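Local atomic coordinates of 433aa long hypothetical phosphoribosylglycinamide formyl transferase (Pyrococcus horikoshii, PDB entry 2DWC), a protein that is a PurT-like member of the ATP-grasp proteins and binds adenosine-5'-diphosphate within its ATP-grasp domain. Residues B[206-211]-B[281-286]; B[210-215]-B[233-238]; B[257-262]-B[285-290]. All coordinates share one frame; numbering follows the deposited sequence.

Contact 1 (B[206-211]-B[281-286]). With ADP (adenosine-5'-diphosphate), chain H.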
loop_
_atom_site.group_PDB
_atom_site.type_symbol
_atom_site.label_atom_id
_atom_site.label_comp_id
_atom_site.label_asym_id
_atom_site.label_seq_id
_atom_site.Cartn_x
_atom_site.Cartn_y
_atom_site.Cartn_z
ATOM N N ASP B 206 -25.012 10.669 -26.803
ATOM C CA ASP B 206 -25.912 10.392 -25.692
ATOM C C ASP B 206 -25.483 9.012 -25.211
ATOM O O ASP B 206 -25.885 7.995 -25.775
ATOM C CB ASP B 206 -27.371 10.359 -26.164
ATOM C CG ASP B 206 -28.357 10.269 -25.004
ATOM O OD1 ASP B 206 -29.515 9.877 -25.256
ATOM O OD2 ASP B 206 -27.980 10.597 -23.848
ATOM N N PHE B 207 -24.631 8.976 -24.193
ATOM C CA PHE B 207 -24.161 7.694 -23.687
ATOM C C PHE B 207 -24.727 7.385 -22.303
ATOM O O PHE B 207 -25.210 8.272 -21.594
ATOM C CB PHE B 207 -22.618 7.669 -23.653
ATOM C CG PHE B 207 -22.012 8.768 -22.841
ATOM C CD1 PHE B 207 -21.454 9.880 -23.465
ATOM C CD2 PHE B 207 -22.017 8.715 -21.452
ATOM C CE1 PHE B 207 -20.912 10.921 -22.721
ATOM C CE2 PHE B 207 -21.479 9.752 -20.685
ATOM C CZ PHE B 207 -20.921 10.864 -21.320
ATOM N N ASP B 208 -24.665 6.112 -21.940
ATOM C CA ASP B 208 -25.142 5.633 -20.649
ATOM C C ASP B 208 -24.076 5.888 -19.597
ATOM O O ASP B 208 -24.372 6.301 -18.473
ATOM C CB ASP B 208 -25.399 4.131 -20.723
ATOM C CG ASP B 208 -26.538 3.772 -21.662
ATOM O OD1 ASP B 208 -26.531 2.630 -22.174
ATOM O OD2 ASP B 208 -27.434 4.623 -21.864
ATOM N N VAL B 209 -22.828 5.633 -19.968
ATOM C CA VAL B 209 -21.741 5.833 -19.018
ATOM C C VAL B 209 -20.416 5.992 -19.733
ATOM O O VAL B 209 -20.254 5.549 -20.863
ATOM C CB VAL B 209 -21.650 4.626 -18.065
ATOM C CG1 VAL B 209 -21.245 3.371 -18.851
ATOM C CG2 VAL B 209 -20.686 4.915 -16.899
ATOM N N GLU B 210 -19.470 6.641 -19.067
ATOM C CA GLU B 210 -18.131 6.815 -19.639
ATOM C C GLU B 210 -17.275 5.801 -18.899
ATOM O O GLU B 210 -17.474 5.577 -17.697
ATOM C CB GLU B 210 -17.570 8.192 -19.323
ATOM C CG GLU B 210 -18.467 9.349 -19.584
ATOM C CD GLU B 210 -17.772 10.656 -19.284
ATOM O OE1 GLU B 210 -18.430 11.543 -18.714
ATOM O OE2 GLU B 210 -16.565 10.795 -19.625
ATOM N N VAL B 211 -16.312 5.209 -19.591
ATOM C CA VAL B 211 -15.447 4.222 -18.952
ATOM C C VAL B 211 -13.978 4.495 -19.258
ATOM O O VAL B 211 -13.631 5.085 -20.273
ATOM C CB VAL B 211 -15.754 2.790 -19.425
ATOM C CG1 VAL B 211 -17.195 2.384 -19.041
ATOM C CG2 VAL B 211 -15.564 2.717 -20.921
ATOM N N PHE B 281 -17.007 6.206 -24.481
ATOM C CA PHE B 281 -18.415 6.426 -24.137
ATOM C C PHE B 281 -19.137 5.124 -24.515
ATOM O O PHE B 281 -18.835 4.518 -25.547
ATOM C CB PHE B 281 -19.026 7.587 -24.967
ATOM C CG PHE B 281 -18.300 8.901 -24.821
ATOM C CD1 PHE B 281 -17.841 9.330 -23.576
ATOM C CD2 PHE B 281 -18.148 9.753 -25.918
ATOM C CE1 PHE B 281 -17.248 10.589 -23.414
ATOM C CE2 PHE B 281 -17.564 11.011 -25.778
ATOM C CZ PHE B 281 -17.110 11.439 -24.517
ATOM N N VAL B 282 -20.092 4.698 -23.687
ATOM C CA VAL B 282 -20.831 3.470 -23.966
ATOM C C VAL B 282 -22.335 3.711 -23.945
ATOM O O VAL B 282 -22.861 4.345 -23.026
ATOM C CB VAL B 282 -20.529 2.361 -22.910
ATOM C CG1 VAL B 282 -21.339 1.082 -23.243
ATOM C CG2 VAL B 282 -19.032 2.039 -22.892
ATOM N N LYS B 283 -23.027 3.200 -24.962
ATOM C CA LYS B 283 -24.493 3.327 -25.007
ATOM C C LYS B 283 -24.937 1.952 -25.508
ATOM O O LYS B 283 -24.793 1.638 -26.689
ATOM C CB LYS B 283 -24.918 4.425 -25.987
ATOM C CG LYS B 283 -26.318 4.968 -25.689
ATOM C CD LYS B 283 -27.071 5.278 -26.950
ATOM C CE LYS B 283 -28.505 5.663 -26.624
ATOM N NZ LYS B 283 -29.376 5.417 -27.818
ATOM N N GLY B 284 -25.420 1.109 -24.598
ATOM C CA GLY B 284 -25.793 -0.236 -24.988
ATOM C C GLY B 284 -24.555 -1.009 -25.408
ATOM O O GLY B 284 -23.575 -1.063 -24.660
ATOM N N ASP B 285 -24.572 -1.603 -26.599
ATOM C CA ASP B 285 -23.418 -2.358 -27.068
ATOM C C ASP B 285 -22.480 -1.455 -27.886
ATOM O O ASP B 285 -21.411 -1.907 -28.319
ATOM C CB ASP B 285 -23.841 -3.535 -27.960
ATOM C CG ASP B 285 -24.523 -4.677 -27.184
ATOM O OD1 ASP B 285 -24.865 -5.695 -27.833
ATOM O OD2 ASP B 285 -24.715 -4.579 -25.946
ATOM N N LYS B 286 -22.899 -0.217 -28.144
ATOM C CA LYS B 286 -22.089 0.708 -28.934
ATOM C C LYS B 286 -21.038 1.449 -28.088
ATOM O O LYS B 286 -21.346 1.981 -27.010
ATOM C CB LYS B 286 -22.957 1.743 -29.658
ATOM C CG LYS B 286 -22.113 2.550 -30.645
ATOM C CD LYS B 286 -22.877 3.067 -31.856
ATOM C CE LYS B 286 -21.911 3.302 -33.033
ATOM N NZ LYS B 286 -20.514 3.627 -32.577
HETATM P PB ADP H . -11.101 16.745 -20.852
HETATM O O1B ADP H . -9.868 15.985 -20.551
HETATM O O2B ADP H . -12.282 16.932 -19.771
HETATM O O3B ADP H . -11.157 17.844 -22.026
HETATM P PA ADP H . -13.103 16.016 -22.676
HETATM O O1A ADP H . -13.218 17.477 -22.885
HETATM O O2A ADP H . -12.811 15.252 -24.061
HETATM O O3A ADP H . -11.892 15.623 -21.692
HETATM O "O5'" ADP H . -14.445 15.389 -22.055
HETATM C "C5'" ADP H . -14.949 15.858 -20.802
HETATM C "C4'" ADP H . -16.391 15.378 -20.641
HETATM O "O4'" ADP H . -17.303 16.102 -21.483
HETATM C "C3'" ADP H . -16.493 13.927 -21.112
HETATM O "O3'" ADP H . -16.043 13.064 -20.064
HETATM C "C2'" ADP H . -18.012 13.855 -21.233
HETATM O "O2'" ADP H . -18.594 13.897 -19.927
HETATM C "C1'" ADP H . -18.290 15.170 -21.963
HETATM N N9 ADP H . -18.088 15.022 -23.423
HETATM C C8 ADP H . -16.984 15.318 -24.101
HETATM N N7 ADP H . -17.181 15.077 -25.399
HETATM C C5 ADP H . -18.420 14.631 -25.544
HETATM C C6 ADP H . -19.182 14.211 -26.633
HETATM N N6 ADP H . -18.683 14.264 -27.863
HETATM N N1 ADP H . -20.435 13.787 -26.419
HETATM C C2 ADP H . -20.956 13.765 -25.206
HETATM N N3 ADP H . -20.262 14.160 -24.150
HETATM C C4 ADP H . -19.004 14.592 -24.285
#

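Contact 2 (B[210-215]-B[233-238]). With ADP (adenosine-5'-diphosphate), chain H.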
loop_
_atom_site.group_PDB
_atom_site.type_symbol
_atom_site.label_atom_id
_atom_site.label_comp_id
_atom_site.label_asym_id
_atom_site.label_seq_id
_atom_site.Cartn_x
_atom_site.Cartn_y
_atom_site.Cartn_z
ATOM N N GLU B 210 -19.470 6.641 -19.067
ATOM C CA GLU B 210 -18.131 6.815 -19.639
ATOM C C GLU B 210 -17.275 5.801 -18.899
ATOM O O GLU B 210 -17.474 5.577 -17.697
ATOM C CB GLU B 210 -17.570 8.192 -19.323
ATOM C CG GLU B 210 -18.467 9.349 -19.584
ATOM C CD GLU B 210 -17.772 10.656 -19.284
ATOM O OE1 GLU B 210 -18.430 11.543 -18.714
ATOM O OE2 GLU B 210 -16.565 10.795 -19.625
ATOM N N VAL B 211 -16.312 5.209 -19.591
ATOM C CA VAL B 211 -15.447 4.222 -18.952
ATOM C C VAL B 211 -13.978 4.495 -19.258
ATOM O O VAL B 211 -13.631 5.085 -20.273
ATOM C CB VAL B 211 -15.754 2.790 -19.425
ATOM C CG1 VAL B 211 -17.195 2.384 -19.041
ATOM C CG2 VAL B 211 -15.564 2.717 -20.921
ATOM N N THR B 212 -13.119 4.079 -18.338
ATOM C CA THR B 212 -11.679 4.223 -18.554
ATOM C C THR B 212 -11.182 2.801 -18.636
ATOM O O THR B 212 -11.444 2.012 -17.709
ATOM C CB THR B 212 -10.970 4.833 -17.322
ATOM O OG1 THR B 212 -11.491 6.143 -17.030
ATOM C CG2 THR B 212 -9.480 4.964 -17.617
ATOM N N GLU B 213 -10.562 2.419 -19.760
ATOM C CA GLU B 213 -9.984 1.092 -19.851
ATOM C C GLU B 213 -8.483 1.253 -19.565
ATOM O O GLU B 213 -7.753 1.929 -20.329
ATOM C CB GLU B 213 -10.187 0.477 -21.243
ATOM C CG GLU B 213 -9.556 -0.906 -21.374
ATOM C CD GLU B 213 -9.995 -1.882 -20.282
ATOM O OE1 GLU B 213 -11.184 -1.837 -19.908
ATOM O OE2 GLU B 213 -9.165 -2.711 -19.808
ATOM N N LEU B 214 -8.026 0.615 -18.479
ATOM C CA LEU B 214 -6.625 0.740 -18.045
ATOM C C LEU B 214 -5.711 -0.277 -18.676
ATOM O O LEU B 214 -5.063 -1.069 -17.983
ATOM C CB LEU B 214 -6.595 0.635 -16.512
ATOM C CG LEU B 214 -7.357 1.779 -15.825
ATOM C CD1 LEU B 214 -7.614 1.404 -14.338
ATOM C CD2 LEU B 214 -6.554 3.103 -15.955
ATOM N N ALA B 215 -5.653 -0.274 -20.016
ATOM C CA ALA B 215 -4.801 -1.234 -20.745
ATOM C C ALA B 215 -3.317 -1.046 -20.373
ATOM O O ALA B 215 -2.823 0.080 -20.293
ATOM C CB ALA B 215 -4.972 -1.030 -22.251
ATOM N N VAL B 233 -13.501 0.697 -16.025
ATOM C CA VAL B 233 -13.801 1.496 -14.845
ATOM C C VAL B 233 -14.849 2.526 -15.213
ATOM O O VAL B 233 -14.625 3.348 -16.098
ATOM C CB VAL B 233 -12.491 2.226 -14.326
ATOM C CG1 VAL B 233 -12.827 3.378 -13.370
ATOM C CG2 VAL B 233 -11.604 1.199 -13.646
ATOM N N GLY B 234 -16.008 2.491 -14.557
ATOM C CA GLY B 234 -16.972 3.522 -14.863
ATOM C C GLY B 234 -16.711 4.810 -14.071
ATOM O O GLY B 234 -16.078 4.760 -13.002
ATOM N N HIS B 235 -17.168 5.961 -14.569
ATOM C CA HIS B 235 -16.993 7.205 -13.809
ATOM C C HIS B 235 -17.884 8.324 -14.309
ATOM O O HIS B 235 -18.497 8.211 -15.360
ATOM C CB HIS B 235 -15.530 7.691 -13.869
ATOM C CG HIS B 235 -15.028 7.953 -15.259
ATOM N ND1 HIS B 235 -15.096 9.195 -15.853
ATOM C CD2 HIS B 235 -14.415 7.139 -16.157
ATOM C CE1 HIS B 235 -14.542 9.138 -17.052
ATOM N NE2 HIS B 235 -14.120 7.904 -17.264
ATOM N N TYR B 236 -17.963 9.411 -13.552
ATOM C CA TYR B 236 -18.762 10.528 -14.023
ATOM C C TYR B 236 -17.996 11.845 -13.855
ATOM O O TYR B 236 -17.544 12.189 -12.749
ATOM C CB TYR B 236 -20.143 10.518 -13.345
ATOM C CG TYR B 236 -20.191 10.963 -11.914
ATOM C CD1 TYR B 236 -20.178 12.328 -11.587
ATOM C CD2 TYR B 236 -20.271 10.036 -10.883
ATOM C CE1 TYR B 236 -20.244 12.760 -10.259
ATOM C CE2 TYR B 236 -20.334 10.453 -9.548
ATOM C CZ TYR B 236 -20.319 11.818 -9.242
ATOM O OH TYR B 236 -20.375 12.241 -7.923
ATOM N N GLN B 237 -17.823 12.539 -14.986
ATOM C CA GLN B 237 -17.091 13.806 -15.080
ATOM C C GLN B 237 -17.950 15.043 -14.855
ATOM O O GLN B 237 -18.794 15.381 -15.688
ATOM C CB GLN B 237 -16.429 13.924 -16.459
ATOM C CG GLN B 237 -15.191 13.066 -16.651
ATOM C CD GLN B 237 -13.915 13.739 -16.158
ATOM O OE1 GLN B 237 -13.049 13.091 -15.562
ATOM N NE2 GLN B 237 -13.786 15.035 -16.422
ATOM N N ILE B 238 -17.718 15.722 -13.736
ATOM C CA ILE B 238 -18.453 16.938 -13.407
ATOM C C ILE B 238 -17.563 18.168 -13.587
ATOM O O ILE B 238 -16.684 18.444 -12.763
ATOM C CB ILE B 238 -18.993 16.897 -11.951
ATOM C CG1 ILE B 238 -19.484 18.290 -11.542
ATOM C CG2 ILE B 238 -17.913 16.388 -10.992
ATOM C CD1 ILE B 238 -20.613 18.824 -12.404
HETATM P PB ADP H . -11.101 16.745 -20.852
HETATM O O1B ADP H . -9.868 15.985 -20.551
HETATM O O2B ADP H . -12.282 16.932 -19.771
HETATM O O3B ADP H . -11.157 17.844 -22.026
HETATM P PA ADP H . -13.103 16.016 -22.676
HETATM O O1A ADP H . -13.218 17.477 -22.885
HETATM O O2A ADP H . -12.811 15.252 -24.061
HETATM O O3A ADP H . -11.892 15.623 -21.692
HETATM O "O5'" ADP H . -14.445 15.389 -22.055
HETATM C "C5'" ADP H . -14.949 15.858 -20.802
HETATM C "C4'" ADP H . -16.391 15.378 -20.641
HETATM O "O4'" ADP H . -17.303 16.102 -21.483
HETATM C "C3'" ADP H . -16.493 13.927 -21.112
HETATM O "O3'" ADP H . -16.043 13.064 -20.064
HETATM C "C2'" ADP H . -18.012 13.855 -21.233
HETATM O "O2'" ADP H . -18.594 13.897 -19.927
HETATM C "C1'" ADP H . -18.290 15.170 -21.963
HETATM N N9 ADP H . -18.088 15.022 -23.423
HETATM C C8 ADP H . -16.984 15.318 -24.101
HETATM N N7 ADP H . -17.181 15.077 -25.399
HETATM C C5 ADP H . -18.420 14.631 -25.544
HETATM C C6 ADP H . -19.182 14.211 -26.633
HETATM N N6 ADP H . -18.683 14.264 -27.863
HETATM N N1 ADP H . -20.435 13.787 -26.419
HETATM C C2 ADP H . -20.956 13.765 -25.206
HETATM N N3 ADP H . -20.262 14.160 -24.150
HETATM C C4 ADP H . -19.004 14.592 -24.285
HETATM O O HOH W 1 -20.561 8.474 -16.788
#

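Contact 3 (B[257-262]-B[285-290])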
loop_
_atom_site.group_PDB
_atom_site.type_symbol
_atom_site.label_atom_id
_atom_site.label_comp_id
_atom_site.label_asym_id
_atom_site.label_seq_id
_atom_site.Cartn_x
_atom_site.Cartn_y
_atom_site.Cartn_z
ATOM N N ARG B 257 -16.303 -6.326 -24.538
ATOM C CA ARG B 257 -15.320 -6.813 -25.494
ATOM C C ARG B 257 -14.943 -5.735 -26.522
ATOM O O ARG B 257 -13.815 -5.722 -27.039
ATOM C CB ARG B 257 -15.833 -8.069 -26.219
ATOM C CG ARG B 257 -16.204 -9.196 -25.268
ATOM C CD ARG B 257 -16.346 -10.552 -25.971
ATOM N NE ARG B 257 -15.031 -11.139 -26.220
ATOM C CZ ARG B 257 -14.407 -11.151 -27.399
ATOM N NH1 ARG B 257 -14.972 -10.615 -28.480
ATOM N NH2 ARG B 257 -13.193 -11.673 -27.486
ATOM N N GLU B 258 -15.880 -4.870 -26.855
ATOM C CA GLU B 258 -15.594 -3.801 -27.819
ATOM C C GLU B 258 -14.643 -2.791 -27.142
ATOM O O GLU B 258 -13.769 -2.190 -27.790
ATOM C CB GLU B 258 -16.897 -3.115 -28.225
ATOM C CG GLU B 258 -16.761 -1.970 -29.199
ATOM C CD GLU B 258 -16.416 -2.423 -30.634
ATOM O OE1 GLU B 258 -16.461 -1.555 -31.525
ATOM O OE2 GLU B 258 -16.098 -3.617 -30.858
ATOM N N VAL B 259 -14.832 -2.600 -25.838
ATOM C CA VAL B 259 -13.947 -1.673 -25.081
ATOM C C VAL B 259 -12.522 -2.208 -25.192
ATOM O O VAL B 259 -11.594 -1.461 -25.502
ATOM C CB VAL B 259 -14.393 -1.588 -23.588
ATOM C CG1 VAL B 259 -13.252 -1.007 -22.692
ATOM C CG2 VAL B 259 -15.626 -0.705 -23.486
ATOM N N TYR B 260 -12.334 -3.508 -24.974
ATOM C CA TYR B 260 -10.993 -4.097 -25.082
ATOM C C TYR B 260 -10.472 -3.982 -26.514
ATOM O O TYR B 260 -9.313 -3.674 -26.727
ATOM C CB TYR B 260 -10.975 -5.586 -24.695
ATOM C CG TYR B 260 -11.457 -5.883 -23.279
ATOM C CD1 TYR B 260 -12.084 -7.095 -22.964
ATOM C CD2 TYR B 260 -11.295 -4.939 -22.253
ATOM C CE1 TYR B 260 -12.539 -7.354 -21.674
ATOM C CE2 TYR B 260 -11.757 -5.185 -20.951
ATOM C CZ TYR B 260 -12.376 -6.379 -20.664
ATOM O OH TYR B 260 -12.880 -6.579 -19.395
ATOM N N ARG B 261 -11.325 -4.240 -27.507
ATOM C CA ARG B 261 -10.869 -4.156 -28.886
ATOM C C ARG B 261 -10.385 -2.745 -29.262
ATOM O O ARG B 261 -9.332 -2.585 -29.914
ATOM C CB ARG B 261 -12.033 -4.583 -29.830
ATOM C CG ARG B 261 -11.629 -4.724 -31.312
ATOM C CD ARG B 261 -12.865 -4.907 -32.233
ATOM N NE ARG B 261 -13.646 -3.680 -32.410
ATOM C CZ ARG B 261 -13.263 -2.640 -33.150
ATOM N NH1 ARG B 261 -12.095 -2.664 -33.793
ATOM N NH2 ARG B 261 -14.062 -1.583 -33.266
ATOM N N ILE B 262 -11.165 -1.740 -28.885
ATOM C CA ILE B 262 -10.837 -0.337 -29.197
ATOM C C ILE B 262 -9.564 0.071 -28.444
ATOM O O ILE B 262 -8.646 0.689 -29.022
ATOM C CB ILE B 262 -12.021 0.577 -28.824
ATOM C CG1 ILE B 262 -13.113 0.413 -29.898
ATOM C CG2 ILE B 262 -11.588 2.047 -28.752
ATOM C CD1 ILE B 262 -14.408 0.982 -29.545
ATOM N N ASP B 285 -24.572 -1.603 -26.599
ATOM C CA ASP B 285 -23.418 -2.358 -27.068
ATOM C C ASP B 285 -22.480 -1.455 -27.886
ATOM O O ASP B 285 -21.411 -1.907 -28.319
ATOM C CB ASP B 285 -23.841 -3.535 -27.960
ATOM C CG ASP B 285 -24.523 -4.677 -27.184
ATOM O OD1 ASP B 285 -24.865 -5.695 -27.833
ATOM O OD2 ASP B 285 -24.715 -4.579 -25.946
ATOM N N LYS B 286 -22.899 -0.217 -28.144
ATOM C CA LYS B 286 -22.089 0.708 -28.934
ATOM C C LYS B 286 -21.038 1.449 -28.088
ATOM O O LYS B 286 -21.346 1.981 -27.010
ATOM C CB LYS B 286 -22.957 1.743 -29.658
ATOM C CG LYS B 286 -22.113 2.550 -30.645
ATOM C CD LYS B 286 -22.877 3.067 -31.856
ATOM C CE LYS B 286 -21.911 3.302 -33.033
ATOM N NZ LYS B 286 -20.514 3.627 -32.577
ATOM N N VAL B 287 -19.813 1.513 -28.605
ATOM C CA VAL B 287 -18.713 2.175 -27.877
ATOM C C VAL B 287 -18.002 3.195 -28.778
ATOM O O VAL B 287 -17.764 2.937 -29.965
ATOM C CB VAL B 287 -17.698 1.102 -27.383
ATOM C CG1 VAL B 287 -16.569 1.742 -26.535
ATOM C CG2 VAL B 287 -18.435 0.049 -26.561
ATOM N N TRP B 288 -17.701 4.362 -28.223
ATOM C CA TRP B 288 -16.979 5.409 -28.964
ATOM C C TRP B 288 -15.704 5.747 -28.196
ATOM O O TRP B 288 -15.769 5.885 -26.977
ATOM C CB TRP B 288 -17.801 6.690 -29.029
ATOM C CG TRP B 288 -19.065 6.632 -29.846
ATOM C CD1 TRP B 288 -19.218 7.047 -31.149
ATOM C CD2 TRP B 288 -20.372 6.230 -29.393
ATOM N NE1 TRP B 288 -20.542 6.937 -31.526
ATOM C CE2 TRP B 288 -21.271 6.439 -30.474
ATOM C CE3 TRP B 288 -20.873 5.722 -28.182
ATOM C CZ2 TRP B 288 -22.646 6.157 -30.375
ATOM C CZ3 TRP B 288 -22.252 5.440 -28.084
ATOM C CH2 TRP B 288 -23.114 5.662 -29.179
ATOM N N ALA B 289 -14.572 5.895 -28.890
ATOM C CA ALA B 289 -13.316 6.281 -28.233
ATOM C C ALA B 289 -13.339 7.776 -28.081
ATOM O O ALA B 289 -13.657 8.495 -29.031
ATOM C CB ALA B 289 -12.084 5.874 -29.065
ATOM N N ASN B 290 -12.975 8.269 -26.897
ATOM C CA ASN B 290 -13.015 9.691 -26.667
ATOM C C ASN B 290 -11.602 10.244 -26.678
ATOM O O ASN B 290 -11.249 11.019 -27.548
ATOM C CB ASN B 290 -13.730 9.975 -25.345
ATOM C CG ASN B 290 -13.643 11.427 -24.928
ATOM O OD1 ASN B 290 -13.534 12.317 -25.763
ATOM N ND2 ASN B 290 -13.727 11.671 -23.617
HETATM O O HOH W 2 -18.146 0.424 -31.144
#

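Contact 1 (B[206-211]-B[281-286])
Phe207 and Phe281 form an offset stack at the adenosine-5'-diphosphate site, with ring centroids 4.6 Å apart and planes only 11° from parallel. The shift brings Phe207 CE1 over one face of the Phe281 ring, toward its rim near CD1. Phe207 CG stands between the backbone N and the carbonyl carbon (chi1 57°), the crowded position, and the ring extends from there toward Phe281. The nucleotide borders both rings: Phe281 CZ lies 3.6 Å from C5 of the adenine, while N3 of the base sits at the edge of the Phe207 ring, 3.6 Å from its CE1. Beside the Phe281 ring, pointing the same way, runs the extended Glu210 side chain, whose OE1 accepts a 2.7 Å hydrogen bond from O2' of the ribose; its OE2 also meets O3', at a separation too short to be taken at face value.

Behind this compact end the strands are antiparallel and interrupted by a classic beta bulge, in which Asp208 and Val209 both face Val282. The evidence is a shared acceptor: Val282 O takes Asp208 N at 2.7 Å and, weakly, Val209 N at 3.3 Å. The far end is exposed and looser. Asp208 OD1 receives, at 3.1 Å and from 39° above the carboxylate plane, the N of Gly284, second residue of the type II' turn from Lys283 to Lys286. Lys283 lays its methylenes against Asp206 O, yet its NZ stays 5.1 Å from Asp206 OD1, so that opposite pair makes no salt bridge.

On the sheet face bearing Val209 and Val282, both valines touch Ile251, and Val282 also meets Ala255 of helix 253-270. Strand 286-293 flanks strand 274-283.

Contact 2 (B[210-215]-B[233-238])
His235 CG is set between its backbone N and carbonyl carbon (chi1 59°), and Thr212 OG1 lies beside its own backbone N, anti to the carbonyl carbon (chi1 -60°); with these torsions the imidazole and the hydroxyl meet on one face of the antiparallel hairpin 209-219/225-238. Glu210 CB lies over one face of the ring in a CH-pi contact, 4.2 Å from the centroid of His235 and 25° off the ring normal. Thr212 and Val233 make a hydrogen-bonded pair, Thr212 N reaching Val233 O at 2.8 Å and Val233 N returning to Thr212 O at 3.0 Å. The next pair, Val211 with Gly234, is non-hydrogen-bonded, and Val211 CA comes to 3.1 Å from Val233 O in a CA-H...O contact. Further along, His235 N still reaches Glu210 O at 3.2 Å, while a water links Glu210 N with His235 O. There Gln237 CG, in a poorly ordered side chain, approaches O3' of adenosine-5'-diphosphate at 3.5 Å.

Glu279 of strand 274-283 hydrogen-bonds both Thr212 OG1, through OE2, and His235 NE2, through OE1. This carboxylate ties the two side chains together and may polarise the imidazole.

Contact 3 (B[257-262]-B[285-290])
Val287 projects from its strand into a hollow on helix 253-270 walled by Glu258, Val259 and Ile262, in the helix-on-sheet packing of the alpha+beta ATP-grasp fold. The short segments 257-262 and 286-290 run nearly the same way, with axes 8.6 Å apart and 26° between their directions, so one helical turn lies over two inward-pointing strand residues.

The branches of Val287 divide the hollow. CG1, anti to the backbone N (chi1 -176°), enters between Val259 CG2 at 4.0 Å and Ile262 CD1 at 3.8 Å. CG2 leans instead on the aliphatic part of Glu258, 3.7 Å from its CG. Glu258 and Ile262 each slide past Val287 in the opposite direction, whereas Val259 crosses it at about a right angle. Two residues further along, at Ala289, CB meets the other branch of Ile262, CG2, at 3.9 Å. The alternate residues Lys286 and Trp288 turn away from the helix, and there the Lys286 ammonium sits over one face of the indole in a cation-pi contact. Met280 of the neighbouring strand adds to the same apolar layer by touching both Ile262 and Val287.

Glu258 closes the rim of the hollow with its polar end. Its chain bends at chi2 (72°), and Arg261 grips the carboxylate side-on, NE to OE2 and NH2 to OE1, within the helix. Both nitrogens come from above the carboxylate plane. A single water then spans the two segments, donating to Glu258 OE1 at 2.6 Å and to Val287 O at 2.8 Å.

In the fold
Contacts 1 and 2 lie on the two sides of strand 209-219, with centres about 11 Å apart, and share Glu210 and Val211; both reach adenosine-5'-diphosphate, with Glu210 common to them. Contact 3 is centred about 9 Å from contact 1 and adds the next strand: Phe281 N lies 2.8 Å from Trp288 O, a probable hydrogen bond, and Phe281 CZ packs at 3.5 Å on CG of Asn290, itself a pocket residue. The centres of contacts 2 and 3 are about 12 Å apart, and they touch where Glu213 OE1 is 3.6 Å from Val259 CG1. The Ala289 side chain is about 11 Å from the nucleotide, so contact 3 does not itself line the pocket, apart from Asn290 on its strand.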